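Long-range contacts in alpha-fucosidase GH29 (Fusarium graminearum, PDB 4PSR), which hydrolyses alpha-L-fucosides as a family 29 glycoside hydrolase, probably releasing the alpha-1,6-linked fucose from the reducing-end N-acetylglucosamine of glycoprotein glycans: residues L330-S334 / I405-R409; V415-L421 / A484-T490; W379-E384 / S430-L434; Y24-K28 / P298-T302. All coordinates share one frame. Where two conformers were deposited one is given. Residues are numbered along the deposited sequence.

Interaction 1: residues L330-S334 / I405-R409; sequences LDRVS and IRFTR
The last turn of helix 322-334 lies on strand 405-409, the axes of the short segments approaching to 7.7 Å with their N-to-C directions 47° apart; the nearest CA pair is S334-F407 at 5.6 Å. S334 N to L330 O (2.9 Å) closes the last helical turn; the strand is extended throughout. I405 makes no contact with the helix, but I405 O accepts R406 NH1 at 3.0 Å. R406 (chi1 m, chi2 m, chi3 t) points toward the helix and forms the salt bridge: NE to D331 OD1 is 2.8 Å, and a weak bond joins NH2, which also binds N387 O, to the same OD1 at 3.2 Å. D331 (chi1 t) turns its other oxygen, OD2, to R332 NH1 (2.9 Å) and to K335, so one carboxylate serves three cations. F407 O lies 3.3 Å from S334 CB, and one water bridges F407 O (2.8 Å) and S334 O (2.7 Å). T408 CG2 packs on V333 CG1 at 3.9 Å. This buried charge network joins the last helix before barrel strand 337-343 to the C-terminal beta domain. Strand 405-409 runs between strands 383-384 and 415-420, and R332 reaches back to barrel strand 300-305.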
# COMPACT_ATOMS: atom_id res chain seq x y z
N LEU A 330 -7.68 -2.85 -8.03
CA LEU A 330 -7.94 -4.25 -8.35
C LEU A 330 -6.65 -5.02 -8.61
O LEU A 330 -6.49 -6.16 -8.16
CB LEU A 330 -8.87 -4.34 -9.57
CG LEU A 330 -10.30 -3.82 -9.33
CD1 LEU A 330 -10.99 -3.53 -10.65
CD2 LEU A 330 -11.12 -4.80 -8.48
N ASP A 331 -5.72 -4.39 -9.33
CA ASP A 331 -4.42 -4.99 -9.55
C ASP A 331 -3.70 -5.30 -8.25
O ASP A 331 -3.23 -6.41 -8.06
CB ASP A 331 -3.60 -4.08 -10.46
CG ASP A 331 -2.33 -4.74 -10.93
OD1 ASP A 331 -2.39 -5.60 -11.84
OD2 ASP A 331 -1.21 -4.36 -10.46
N ARG A 332 -3.61 -4.33 -7.34
CA ARG A 332 -2.88 -4.56 -6.09
C ARG A 332 -3.54 -5.65 -5.26
O ARG A 332 -2.86 -6.52 -4.71
CB ARG A 332 -2.76 -3.29 -5.23
CG ARG A 332 -2.17 -2.02 -5.90
CD ARG A 332 -0.91 -2.27 -6.70
NE ARG A 332 -1.10 -2.31 -8.15
CZ ARG A 332 -1.16 -1.25 -8.96
NH1 ARG A 332 -1.32 -1.45 -10.27
NH2 ARG A 332 -1.11 -0.01 -8.47
N VAL A 333 -4.86 -5.62 -5.17
CA VAL A 333 -5.57 -6.58 -4.35
C VAL A 333 -5.40 -7.99 -4.92
O VAL A 333 -5.25 -8.95 -4.16
CB VAL A 333 -7.04 -6.19 -4.23
CG1 VAL A 333 -7.87 -7.30 -3.66
CG2 VAL A 333 -7.19 -4.90 -3.40
N SER A 334 -5.41 -8.12 -6.25
CA SER A 334 -5.24 -9.42 -6.89
C SER A 334 -3.85 -10.01 -6.64
O SER A 334 -3.64 -11.23 -6.75
CB SER A 334 -5.49 -9.32 -8.40
OG SER A 334 -4.41 -8.72 -9.11
N ILE A 405 -8.28 -9.17 -17.12
CA ILE A 405 -9.00 -9.62 -15.93
C ILE A 405 -8.08 -9.73 -14.72
O ILE A 405 -6.87 -10.00 -14.83
CB ILE A 405 -9.75 -10.96 -16.15
CG1 ILE A 405 -8.80 -12.05 -16.64
CG2 ILE A 405 -10.92 -10.75 -17.11
CD1 ILE A 405 -9.45 -13.41 -16.81
N ARG A 406 -8.68 -9.50 -13.55
CA ARG A 406 -8.00 -9.67 -12.26
C ARG A 406 -8.85 -10.61 -11.39
O ARG A 406 -10.09 -10.53 -11.38
CB ARG A 406 -7.81 -8.33 -11.55
CG ARG A 406 -6.87 -7.37 -12.30
CD ARG A 406 -5.47 -7.92 -12.37
NE ARG A 406 -4.51 -7.02 -13.03
CZ ARG A 406 -4.29 -6.97 -14.33
NH1 ARG A 406 -4.95 -7.74 -15.18
NH2 ARG A 406 -3.39 -6.12 -14.81
N PHE A 407 -8.19 -11.49 -10.68
CA PHE A 407 -8.87 -12.51 -9.88
C PHE A 407 -8.83 -12.18 -8.39
O PHE A 407 -7.83 -11.66 -7.88
CB PHE A 407 -8.15 -13.85 -10.06
CG PHE A 407 -8.14 -14.38 -11.47
CD1 PHE A 407 -9.33 -14.78 -12.10
CD2 PHE A 407 -6.96 -14.52 -12.15
CE1 PHE A 407 -9.30 -15.30 -13.38
CE2 PHE A 407 -6.93 -15.04 -13.45
CZ PHE A 407 -8.10 -15.43 -14.06
N THR A 408 -9.90 -12.53 -7.68
CA THR A 408 -9.88 -12.58 -6.22
C THR A 408 -10.75 -13.78 -5.83
O THR A 408 -11.50 -14.29 -6.68
CB THR A 408 -10.47 -11.31 -5.58
OG1 THR A 408 -11.75 -11.04 -6.16
CG2 THR A 408 -9.55 -10.09 -5.74
N ARG A 409 -10.65 -14.26 -4.60
CA ARG A 409 -11.47 -15.42 -4.21
C ARG A 409 -11.96 -15.27 -2.78
O ARG A 409 -11.45 -14.45 -2.02
CB ARG A 409 -10.74 -16.74 -4.46
CG ARG A 409 -9.34 -16.86 -3.92
CD ARG A 409 -9.37 -17.40 -2.55
NE ARG A 409 -8.05 -17.48 -1.90
CZ ARG A 409 -7.91 -17.86 -0.64
NH1 ARG A 409 -8.98 -18.18 0.06
NH2 ARG A 409 -6.71 -17.91 -0.08
O HOH W 1 -5.54 -13.11 -7.26

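Interaction 2: residues V415-L421 / A484-T490; sequences VLYVTVL and AYVLKLT
Two neighbouring antiparallel strands in the interior of the six-stranded sheet of the C-terminal domain make this contact; strand 405-409 flanks 415-420 and strand 445-451 flanks 485-491. The axes of the two segments lie 4.6 Å apart at 158°, and the register is unbroken from V415-T490 to V420-Y485, with no bulge. Hydrogen-bonded pairs are L416-L489, V418-L487 and V420-Y485, each closed by two bonds: L416 N to L489 O, L489 N to L416 O, V418 N to L487 O, L487 N to V418 O and Y485 N to V420 O are all 2.9 Å, V420 N to Y485 O 2.8 Å. Alternating with them are the non-hydrogen-bonded pairs V415-T490, Y417-K488 and T419-V486, whose CA atoms come closer, 4.4-4.7 Å apart. One face carries L416, V418, V420, Y485, L487 and L489, where V418 CG2 meets L489 CD1 at 4.0 Å. On the other, with Y417 at chi1 m and K488 fully extended, Y417 CE1 lies 3.7 Å from K488 CG. The first face is thus aliphatic apart from Y485, whereas the second adds charge: K488 NZ forms a salt bridge with E371, to which Y417 OH is also hydrogen-bonded.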
# COMPACT_ATOMS: atom_id res chain seq x y z
N VAL A 415 -15.43 -19.72 -4.29
CA VAL A 415 -15.93 -18.71 -5.22
C VAL A 415 -14.74 -17.92 -5.79
O VAL A 415 -13.89 -17.41 -5.04
CB VAL A 415 -16.90 -17.72 -4.56
CG1 VAL A 415 -17.27 -16.62 -5.53
CG2 VAL A 415 -18.19 -18.44 -4.10
N LEU A 416 -14.66 -17.89 -7.11
CA LEU A 416 -13.65 -17.08 -7.81
C LEU A 416 -14.35 -15.90 -8.44
O LEU A 416 -15.32 -16.06 -9.20
CB LEU A 416 -12.97 -17.92 -8.89
CG LEU A 416 -11.80 -17.30 -9.69
CD1 LEU A 416 -10.56 -17.03 -8.79
CD2 LEU A 416 -11.45 -18.17 -10.89
N TYR A 417 -13.87 -14.70 -8.13
CA TYR A 417 -14.33 -13.47 -8.77
C TYR A 417 -13.39 -13.13 -9.91
O TYR A 417 -12.16 -13.09 -9.72
CB TYR A 417 -14.38 -12.32 -7.76
CG TYR A 417 -15.34 -12.59 -6.62
CD1 TYR A 417 -16.71 -12.40 -6.79
CD2 TYR A 417 -14.89 -13.09 -5.40
CE1 TYR A 417 -17.58 -12.68 -5.78
CE2 TYR A 417 -15.78 -13.39 -4.39
CZ TYR A 417 -17.12 -13.16 -4.58
OH TYR A 417 -18.02 -13.47 -3.56
N VAL A 418 -13.97 -12.95 -11.08
CA VAL A 418 -13.25 -12.60 -12.29
C VAL A 418 -13.69 -11.22 -12.69
O VAL A 418 -14.81 -11.01 -13.17
CB VAL A 418 -13.57 -13.57 -13.43
CG1 VAL A 418 -12.83 -13.14 -14.71
CG2 VAL A 418 -13.23 -14.99 -13.02
N THR A 419 -12.81 -10.25 -12.47
CA THR A 419 -13.15 -8.86 -12.69
C THR A 419 -12.51 -8.40 -13.99
O THR A 419 -11.30 -8.45 -14.14
CB THR A 419 -12.72 -7.95 -11.49
OG1 THR A 419 -13.43 -8.33 -10.30
CG2 THR A 419 -13.06 -6.51 -11.77
N VAL A 420 -13.34 -7.97 -14.94
CA VAL A 420 -12.90 -7.57 -16.27
C VAL A 420 -12.89 -6.04 -16.33
O VAL A 420 -13.81 -5.39 -15.87
CB VAL A 420 -13.77 -8.23 -17.41
CG1 VAL A 420 -15.23 -7.75 -17.36
CG2 VAL A 420 -13.16 -8.01 -18.79
N LEU A 421 -11.81 -5.48 -16.88
CA LEU A 421 -11.54 -4.05 -16.77
C LEU A 421 -12.14 -3.18 -17.88
O LEU A 421 -11.72 -2.03 -18.06
CB LEU A 421 -10.02 -3.84 -16.64
CG LEU A 421 -9.32 -4.62 -15.50
CD1 LEU A 421 -7.86 -4.21 -15.33
CD2 LEU A 421 -10.04 -4.49 -14.14
N ALA A 484 -15.34 -1.26 -14.05
CA ALA A 484 -15.00 -2.65 -14.28
C ALA A 484 -16.28 -3.46 -14.01
O ALA A 484 -17.24 -2.93 -13.44
CB ALA A 484 -13.85 -3.08 -13.35
N TYR A 485 -16.26 -4.73 -14.42
CA TYR A 485 -17.42 -5.62 -14.31
C TYR A 485 -16.97 -6.91 -13.66
O TYR A 485 -15.85 -7.34 -13.85
CB TYR A 485 -18.07 -5.88 -15.69
CG TYR A 485 -18.57 -4.60 -16.31
CD1 TYR A 485 -17.73 -3.81 -17.09
CD2 TYR A 485 -19.87 -4.14 -16.11
CE1 TYR A 485 -18.16 -2.61 -17.63
CE2 TYR A 485 -20.30 -2.93 -16.65
CZ TYR A 485 -19.46 -2.19 -17.43
OH TYR A 485 -19.87 -1.00 -17.98
N VAL A 486 -17.85 -7.51 -12.86
CA VAL A 486 -17.47 -8.66 -12.07
C VAL A 486 -18.30 -9.90 -12.35
O VAL A 486 -19.53 -9.88 -12.20
CB VAL A 486 -17.56 -8.35 -10.54
CG1 VAL A 486 -17.07 -9.52 -9.70
CG2 VAL A 486 -16.78 -7.10 -10.16
N LEU A 487 -17.62 -10.98 -12.68
CA LEU A 487 -18.22 -12.31 -12.75
C LEU A 487 -17.93 -13.08 -11.47
O LEU A 487 -16.83 -13.00 -10.91
CB LEU A 487 -17.68 -13.09 -13.95
CG LEU A 487 -18.07 -12.55 -15.33
CD1 LEU A 487 -17.16 -13.07 -16.40
CD2 LEU A 487 -19.53 -12.92 -15.65
N LYS A 488 -18.92 -13.86 -11.02
CA LYS A 488 -18.80 -14.66 -9.80
C LYS A 488 -18.98 -16.10 -10.18
O LYS A 488 -20.06 -16.47 -10.69
CB LYS A 488 -19.84 -14.22 -8.77
CG LYS A 488 -19.90 -15.05 -7.51
CD LYS A 488 -20.96 -14.52 -6.57
CE LYS A 488 -21.00 -15.28 -5.27
NZ LYS A 488 -22.04 -14.72 -4.36
N LEU A 489 -17.97 -16.92 -9.95
CA LEU A 489 -17.98 -18.34 -10.33
C LEU A 489 -17.98 -19.17 -9.07
O LEU A 489 -17.07 -19.11 -8.27
CB LEU A 489 -16.75 -18.70 -11.18
CG LEU A 489 -16.71 -18.31 -12.67
CD1 LEU A 489 -16.77 -16.82 -12.84
CD2 LEU A 489 -15.46 -18.82 -13.31
N THR A 490 -19.05 -19.95 -8.86
CA THR A 490 -19.18 -20.77 -7.67
C THR A 490 -18.93 -22.23 -8.01
O THR A 490 -19.49 -22.76 -8.98
CB THR A 490 -20.57 -20.61 -7.05
OG1 THR A 490 -20.82 -19.24 -6.73
CG2 THR A 490 -20.69 -21.47 -5.79

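Interaction 3: residues W379-E384 / S430-L434; sequences WDIYGE and SVKNL
The carboxylate of E384 reaches the chain where strand 428-431 gives way to the 3-10 turn at K432-N433. With chi1 m and chi2 t the side chain extends toward that turn: OE1 accepts K432 N at 2.8 Å, and OE2 accepts both N433 N (2.9 Å) and N433 ND2 (2.8 Å). The turn is closed on itself by L434 N to V431 O, 3.1 Å. One water links E384 OE1 (2.6 Å) to S430 O (2.7 Å), another joins N433 ND2 (3.0 Å) weakly to G383 O (3.3 Å). Farther out, I381 CD1 lies 3.3 Å from N433 OD1, and W379 (chi1 t) sets CH2 against L434 CD2 at 4.1 Å. The backbones stay well apart, E384 CA to K432 CA being 7.6 Å, so no backbone ladder forms. Edge strand 383-384 of the six-stranded sheet is therefore joined to the three-stranded sheet by side chain: a single acid satisfies two successive backbone amides and an amide side chain.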
# COMPACT_ATOMS: atom_id res chain seq x y z
N TRP A 379 -5.97 -15.17 -5.41
CA TRP A 379 -5.93 -16.53 -5.95
C TRP A 379 -4.44 -16.92 -6.05
O TRP A 379 -3.62 -16.27 -5.44
CB TRP A 379 -6.62 -16.56 -7.30
CG TRP A 379 -7.05 -17.92 -7.77
CD1 TRP A 379 -7.39 -18.99 -6.99
CD2 TRP A 379 -7.24 -18.33 -9.13
NE1 TRP A 379 -7.77 -20.05 -7.80
CE2 TRP A 379 -7.66 -19.68 -9.11
CE3 TRP A 379 -7.05 -17.70 -10.36
CZ2 TRP A 379 -7.93 -20.39 -10.27
CZ3 TRP A 379 -7.34 -18.41 -11.52
CH2 TRP A 379 -7.77 -19.75 -11.45
N ASP A 380 -4.08 -17.97 -6.81
CA ASP A 380 -2.66 -18.24 -7.01
C ASP A 380 -2.13 -17.58 -8.28
O ASP A 380 -0.93 -17.60 -8.52
CB ASP A 380 -2.31 -19.73 -6.99
CG ASP A 380 -2.53 -20.37 -5.61
OD1 ASP A 380 -2.16 -19.78 -4.56
OD2 ASP A 380 -3.12 -21.46 -5.57
N ILE A 381 -3.03 -17.05 -9.10
CA ILE A 381 -2.68 -16.31 -10.31
C ILE A 381 -3.43 -14.99 -10.24
O ILE A 381 -4.62 -14.99 -9.94
CB ILE A 381 -3.11 -17.11 -11.56
CG1 ILE A 381 -2.32 -18.44 -11.65
CG2 ILE A 381 -2.90 -16.27 -12.83
CD1 ILE A 381 -2.89 -19.42 -12.66
N TYR A 382 -2.75 -13.86 -10.42
CA TYR A 382 -3.41 -12.57 -10.12
C TYR A 382 -4.36 -12.10 -11.21
O TYR A 382 -5.30 -11.37 -10.95
CB TYR A 382 -2.42 -11.45 -9.78
CG TYR A 382 -1.61 -10.98 -10.93
CD1 TYR A 382 -2.09 -10.02 -11.80
CD2 TYR A 382 -0.34 -11.50 -11.15
CE1 TYR A 382 -1.32 -9.59 -12.89
CE2 TYR A 382 0.42 -11.10 -12.20
CZ TYR A 382 -0.06 -10.15 -13.05
OH TYR A 382 0.73 -9.76 -14.10
N GLY A 383 -4.09 -12.48 -12.46
CA GLY A 383 -4.82 -11.92 -13.58
C GLY A 383 -4.30 -12.40 -14.92
O GLY A 383 -3.37 -13.21 -15.00
N GLU A 384 -4.92 -11.86 -15.96
CA GLU A 384 -4.56 -12.14 -17.35
C GLU A 384 -4.76 -10.90 -18.21
O GLU A 384 -5.60 -10.07 -17.91
CB GLU A 384 -5.45 -13.23 -17.95
CG GLU A 384 -5.55 -14.48 -17.14
CD GLU A 384 -6.55 -15.52 -17.69
OE1 GLU A 384 -7.13 -15.32 -18.79
OE2 GLU A 384 -6.72 -16.54 -17.00
N SER A 430 -12.93 -14.48 -21.91
CA SER A 430 -12.21 -15.75 -22.01
C SER A 430 -11.16 -15.84 -20.91
O SER A 430 -10.22 -15.04 -20.88
CB SER A 430 -11.54 -15.90 -23.37
OG SER A 430 -12.54 -15.97 -24.38
N VAL A 431 -11.35 -16.79 -20.00
CA VAL A 431 -10.45 -16.98 -18.85
C VAL A 431 -9.46 -18.08 -19.19
O VAL A 431 -9.78 -19.28 -19.09
CB VAL A 431 -11.25 -17.32 -17.57
CG1 VAL A 431 -10.33 -17.34 -16.36
CG2 VAL A 431 -12.41 -16.32 -17.37
N LYS A 432 -8.25 -17.71 -19.58
CA LYS A 432 -7.27 -18.70 -20.02
C LYS A 432 -6.94 -19.73 -18.96
O LYS A 432 -6.72 -20.91 -19.26
CB LYS A 432 -5.99 -18.03 -20.49
CG LYS A 432 -6.20 -17.18 -21.73
CD LYS A 432 -4.87 -16.51 -22.16
CE LYS A 432 -4.97 -15.88 -23.54
NZ LYS A 432 -5.18 -16.91 -24.60
N ASN A 433 -6.87 -19.30 -17.70
CA ASN A 433 -6.48 -20.20 -16.64
C ASN A 433 -7.56 -21.16 -16.18
O ASN A 433 -7.33 -21.92 -15.24
CB ASN A 433 -5.86 -19.41 -15.46
CG ASN A 433 -4.47 -18.93 -15.79
OD1 ASN A 433 -3.54 -19.72 -15.86
ND2 ASN A 433 -4.34 -17.65 -16.03
N LEU A 434 -8.71 -21.15 -16.85
CA LEU A 434 -9.74 -22.15 -16.61
C LEU A 434 -10.07 -22.93 -17.89
O LEU A 434 -11.08 -23.64 -17.94
CB LEU A 434 -11.00 -21.51 -16.03
CG LEU A 434 -10.85 -20.89 -14.62
CD1 LEU A 434 -12.13 -20.16 -14.26
CD2 LEU A 434 -10.51 -21.96 -13.58
O HOH W 2 -2.01 -15.85 -16.50
O HOH W 3 -7.90 -13.75 -20.69

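Interaction 4: residues Y24-K28 / P298-T302; sequences YRDAK and PYWQT
Y299, Y24 and R25 supply most of the buried surface where helix 22-27 meets the start of barrel strand 300-305. Y299 follows P298, which is preceded by a cis peptide bond, and has phi/psi -48/135 with chi1 t, directing its ring at the helix. R25 lies across one face of that ring: CG sits 3.8 Å from the ring centroid, 15° off the normal, a CH-pi contact, and R25 CG to Y299 CD1 is 3.7 Å. The guanidinium of R25 is held by A20 O and E531, while Y299 CB lies over one of its faces. Y24 (chi1 t) packs CE1 4.0 Å from Y299 CD2, its OH donating to Q301 OE1 at 2.6 Å; Q301 NE2 in turn binds D286. K28, the first residue after the helix, has positive phi (71°), and its side chain folds back so that NZ donates to R25 O (2.8 Å) and to Y299 OH (3.1 Å), approaching the latter ring at its edge. Y299 OH also pairs with N338 of strand 337-343. CA atoms of R25 and Y299 are 7.4 Å apart, so side chains bridge the gap. Helix 22-27 leads into strand 29-33, the first of the eight-stranded parallel barrel, and packs here on the start of the seventh, at the end of the barrel where the strands begin, in the TIM-barrel catalytic domain of GH29 fucosidases.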
# COMPACT_ATOMS: atom_id res chain seq x y z
N TYR A 24 -6.84 -6.34 8.48
CA TYR A 24 -6.05 -5.55 7.55
C TYR A 24 -6.04 -6.20 6.18
O TYR A 24 -6.14 -5.52 5.16
CB TYR A 24 -4.64 -5.34 8.13
CG TYR A 24 -3.62 -4.65 7.23
CD1 TYR A 24 -2.73 -5.37 6.48
CD2 TYR A 24 -3.56 -3.26 7.16
CE1 TYR A 24 -1.79 -4.76 5.69
CE2 TYR A 24 -2.61 -2.63 6.38
CZ TYR A 24 -1.73 -3.39 5.65
OH TYR A 24 -0.77 -2.81 4.85
N ARG A 25 -5.97 -7.52 6.12
CA ARG A 25 -6.09 -8.23 4.86
C ARG A 25 -7.48 -8.06 4.25
O ARG A 25 -7.63 -8.04 3.01
CB ARG A 25 -5.77 -9.72 5.03
CG ARG A 25 -4.40 -10.02 5.62
CD ARG A 25 -4.13 -11.51 5.74
NE ARG A 25 -2.87 -11.74 6.46
CZ ARG A 25 -1.86 -12.49 6.04
NH1 ARG A 25 -1.89 -13.13 4.89
NH2 ARG A 25 -0.80 -12.58 6.83
N ASP A 26 -8.49 -7.93 5.09
CA ASP A 26 -9.84 -7.75 4.61
C ASP A 26 -10.08 -6.35 4.06
O ASP A 26 -11.02 -6.14 3.28
CB ASP A 26 -10.84 -7.95 5.76
CG ASP A 26 -10.96 -9.40 6.22
OD1 ASP A 26 -10.52 -10.34 5.51
OD2 ASP A 26 -11.49 -9.58 7.34
N ALA A 27 -9.31 -5.38 4.53
CA ALA A 27 -9.61 -3.97 4.32
C ALA A 27 -9.44 -3.48 2.89
O ALA A 27 -10.29 -2.73 2.42
CB ALA A 27 -8.80 -3.11 5.27
N LYS A 28 -8.32 -3.86 2.27
CA LYS A 28 -7.97 -3.60 0.87
C LYS A 28 -7.62 -2.17 0.48
O LYS A 28 -6.64 -1.97 -0.24
CB LYS A 28 -9.03 -4.09 -0.09
CG LYS A 28 -9.40 -5.60 0.09
CD LYS A 28 -8.19 -6.52 0.18
CE LYS A 28 -8.60 -7.96 0.17
NZ LYS A 28 -7.44 -8.86 0.37
N PRO A 298 4.79 -12.68 1.77
CA PRO A 298 3.49 -12.52 2.45
C PRO A 298 2.80 -11.21 2.12
O PRO A 298 3.30 -10.36 1.37
CB PRO A 298 3.87 -12.59 3.93
CG PRO A 298 5.24 -12.00 3.96
CD PRO A 298 5.90 -12.49 2.71
N TYR A 299 1.63 -11.06 2.75
CA TYR A 299 0.77 -9.88 2.53
C TYR A 299 1.55 -8.58 2.64
O TYR A 299 2.35 -8.39 3.57
CB TYR A 299 -0.37 -9.89 3.57
CG TYR A 299 -1.62 -9.22 3.04
CD1 TYR A 299 -2.60 -9.96 2.36
CD2 TYR A 299 -1.80 -7.84 3.14
CE1 TYR A 299 -3.70 -9.34 1.82
CE2 TYR A 299 -2.92 -7.21 2.59
CZ TYR A 299 -3.84 -7.98 1.93
OH TYR A 299 -4.93 -7.42 1.36
N TRP A 300 1.32 -7.67 1.70
CA TRP A 300 2.08 -6.43 1.56
C TRP A 300 1.12 -5.26 1.28
O TRP A 300 -0.12 -5.46 1.17
CB TRP A 300 3.14 -6.57 0.42
CG TRP A 300 2.50 -7.03 -0.84
CD1 TRP A 300 2.25 -8.32 -1.19
CD2 TRP A 300 1.91 -6.22 -1.87
NE1 TRP A 300 1.56 -8.36 -2.38
CE2 TRP A 300 1.32 -7.08 -2.80
CE3 TRP A 300 1.82 -4.84 -2.08
CZ2 TRP A 300 0.65 -6.62 -3.94
CZ3 TRP A 300 1.15 -4.37 -3.20
CH2 TRP A 300 0.57 -5.27 -4.12
N GLN A 301 1.63 -4.05 1.17
CA GLN A 301 0.81 -2.93 0.69
C GLN A 301 1.63 -2.03 -0.19
O GLN A 301 2.86 -2.23 -0.32
CB GLN A 301 0.13 -2.15 1.83
CG GLN A 301 1.06 -1.27 2.68
CD GLN A 301 0.31 -0.10 3.27
OE1 GLN A 301 -0.56 -0.27 4.14
NE2 GLN A 301 0.58 1.10 2.75
N THR A 302 0.98 -1.05 -0.80
CA THR A 302 1.64 -0.05 -1.60
C THR A 302 0.85 1.25 -1.45
O THR A 302 -0.33 1.25 -1.05
CB THR A 302 1.81 -0.50 -3.05
OG1 THR A 302 2.58 0.45 -3.79
CG2 THR A 302 0.46 -0.64 -3.72

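In the fold
Interaction 4 lies nearest the centre of the chain, in the TIM barrel, and combines aromatic packing with side-chain hydrogen bonds. Interaction 1, about 12 Å from it between centres, touches it through R332 and V333 and passes from barrel to C-terminal domain by buried charge. Interactions 1 and 2 share one sheet: strand 405-409 pairs with 415-420 through bonds such as R406 N to T419 O (2.9 Å), so helix 322-334 lies on strand 405-409, beside 415-420 and then 485-491. Interaction 3 meets strand 405-409 along its other edge, F407 N to Y382 O being 2.9 Å. It is only partly buried and rests on a carboxylate and waters, whereas interaction 2 relies on a regular backbone ladder.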